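Local coordinates for protein glycerol kinase, putative (Plasmodium falciparum, PDB 2W40) that probably phosphorylates glycerol with ATP to give sn-glycerol 3-phosphate, as an FGGY-family kinase of the sugar kinase/Hsp70/actin superfamily, at residues V318-L321 and L322-L326. Residues are numbered along the deposited sequence; the frame is centred on the assembly and turned at random.
Sequences VSWL and LKNKL
Leu326 N bonds back to Leu321 O at 2.9 Å and Lys325 N to Leu322 O at 3.2 Å, the pair of backbone bonds that defines a Schellman motif closing helix 315-323. The positive phi of Lys325, 78°, marks it as the C-prime residue and reverses the chain there. Before that turn the bonding is regular i to i+4: Leu322 N to Val318 O, Lys323 N to Ser319 O and Asn324 N to Trp320 O, all fairly straight.

The reversal carries Leu326 back beside the last helical turn, where its CD1 meets two side chains. It lies 3.6 Å from Leu321 CD2, the two leucines crossing at about a right angle, and 3.9 Å from Trp320 CZ3, coming in at a slant to the ring, with the Trp320 and Leu326 side chains side by side and pointing the same way. Leu321 CD2 itself sits at the edge of that ring, in its plane, so leucine and indole carbons form one apolar patch. Trp320 takes part because its CG stands opposite the backbone N (chi1 -176°), which leaves CG beside the residue's own carbonyl carbon, with the indole standing out from the helix alongside Leu326. One end of the Asn324 side-chain amide sits over one face of the indole, offset toward the rim, the two planes 49° apart.

Val381 and Arg377 of helix 377-403 touch Leu321 and Leu326 respectively, and Asn324 of the second subunit packs on Leu326. At the start of helix 315-323 stands Gly315, which contacts ADP in another crystal of this protein, about 4 Å from the side chain of Val318; the helix thus runs from the nucleotide site to the subunit interface. On the interface side, Trp320 NE1 is hydrogen-bonded to the backbone O of Thr375 of the second subunit.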
loop_
_atom_site.group_PDB
_atom_site.type_symbol
_atom_site.label_atom_id
_atom_site.label_comp_id
_atom_site.label_asym_id
_atom_site.label_seq_id
_atom_site.Cartn_x
_atom_site.Cartn_y
_atom_site.Cartn_z
ATOM N N VAL C 318 -0.921 -11.571 5.774
ATOM C CA VAL C 318 0.480 -11.752 5.847
ATOM C C VAL C 318 0.959 -12.460 4.589
ATOM O O VAL C 318 2.039 -12.146 4.014
ATOM C CB VAL C 318 0.889 -12.489 7.205
ATOM C CG1 VAL C 318 2.429 -12.913 7.114
ATOM C CG2 VAL C 318 0.524 -11.601 8.393
ATOM N N SER C 319 0.150 -13.416 4.114
ATOM C CA SER C 319 0.448 -14.127 2.869
ATOM C C SER C 319 0.481 -13.204 1.633
ATOM O O SER C 319 1.265 -13.391 0.737
ATOM C CB SER C 319 -0.492 -15.305 2.668
ATOM O OG SER C 319 -0.256 -16.230 3.767
ATOM N N TRP C 320 -0.472 -12.255 1.644
ATOM C CA TRP C 320 -0.524 -11.252 0.609
ATOM C C TRP C 320 0.756 -10.363 0.595
ATOM O O TRP C 320 1.362 -10.083 -0.445
ATOM C CB TRP C 320 -1.777 -10.449 0.669
ATOM C CG TRP C 320 -1.959 -9.448 -0.421
ATOM C CD1 TRP C 320 -2.634 -9.621 -1.602
ATOM C CD2 TRP C 320 -1.514 -8.100 -0.394
ATOM N NE1 TRP C 320 -2.594 -8.468 -2.336
ATOM C CE2 TRP C 320 -1.945 -7.505 -1.604
ATOM C CE3 TRP C 320 -0.839 -7.324 0.542
ATOM C CZ2 TRP C 320 -1.673 -6.201 -1.898
ATOM C CZ3 TRP C 320 -0.535 -5.986 0.199
ATOM C CH2 TRP C 320 -1.000 -5.453 -0.960
ATOM N N LEU C 321 1.163 -9.964 1.776
ATOM C CA LEU C 321 2.389 -9.169 1.975
ATOM C C LEU C 321 3.581 -9.931 1.448
ATOM O O LEU C 321 4.439 -9.351 0.826
ATOM C CB LEU C 321 2.571 -8.825 3.442
ATOM C CG LEU C 321 1.541 -7.843 4.046
ATOM C CD1 LEU C 321 1.765 -7.823 5.573
ATOM C CD2 LEU C 321 1.700 -6.435 3.473
ATOM N N LEU C 322 3.676 -11.208 1.777
ATOM C CA LEU C 322 4.804 -12.026 1.356
ATOM C C LEU C 322 4.785 -12.110 -0.182
ATOM O O LEU C 322 5.802 -11.999 -0.877
ATOM C CB LEU C 322 4.593 -13.430 1.912
ATOM C CG LEU C 322 5.679 -14.437 1.606
ATOM C CD1 LEU C 322 7.037 -13.957 2.146
ATOM C CD2 LEU C 322 5.290 -15.825 2.200
ATOM N N LYS C 323 3.636 -12.394 -0.781
ATOM C CA LYS C 323 3.601 -12.574 -2.209
ATOM C C LYS C 323 4.033 -11.309 -2.953
ATOM O O LYS C 323 4.625 -11.399 -4.048
ATOM C CB LYS C 323 2.192 -12.905 -2.595
ATOM C CG LYS C 323 1.923 -13.072 -4.064
ATOM C CD LYS C 323 0.396 -13.400 -4.373
ATOM C CE LYS C 323 -0.056 -13.236 -5.976
ATOM N NZ LYS C 323 0.412 -14.430 -6.876
ATOM N N ASN C 324 3.679 -10.134 -2.399
ATOM C CA ASN C 324 3.945 -8.842 -3.023
ATOM C C ASN C 324 5.177 -8.152 -2.454
ATOM O O ASN C 324 5.408 -6.981 -2.756
ATOM C CB ASN C 324 2.701 -7.999 -2.936
ATOM C CG ASN C 324 1.573 -8.643 -3.695
ATOM O OD1 ASN C 324 0.639 -9.279 -3.107
ATOM N ND2 ASN C 324 1.741 -8.703 -4.957
ATOM N N LYS C 325 5.992 -8.936 -1.709
ATOM C CA LYS C 325 7.372 -8.562 -1.389
ATOM C C LYS C 325 7.502 -7.543 -0.295
ATOM O O LYS C 325 8.576 -7.021 -0.074
ATOM C CB LYS C 325 8.199 -8.089 -2.605
ATOM C CG LYS C 325 8.152 -8.944 -3.834
ATOM C CD LYS C 325 8.518 -10.340 -3.601
ATOM C CE LYS C 325 8.562 -11.042 -4.965
ATOM N NZ LYS C 325 7.698 -12.223 -5.027
ATOM N N LEU C 326 6.426 -7.299 0.424
ATOM C CA LEU C 326 6.451 -6.393 1.532
ATOM C C LEU C 326 7.035 -7.050 2.788
ATOM O O LEU C 326 7.462 -6.358 3.705
ATOM C CB LEU C 326 5.057 -5.852 1.754
ATOM C CG LEU C 326 4.618 -4.882 0.645
ATOM C CD1 LEU C 326 3.098 -4.634 0.632
ATOM C CD2 LEU C 326 5.420 -3.560 0.668
#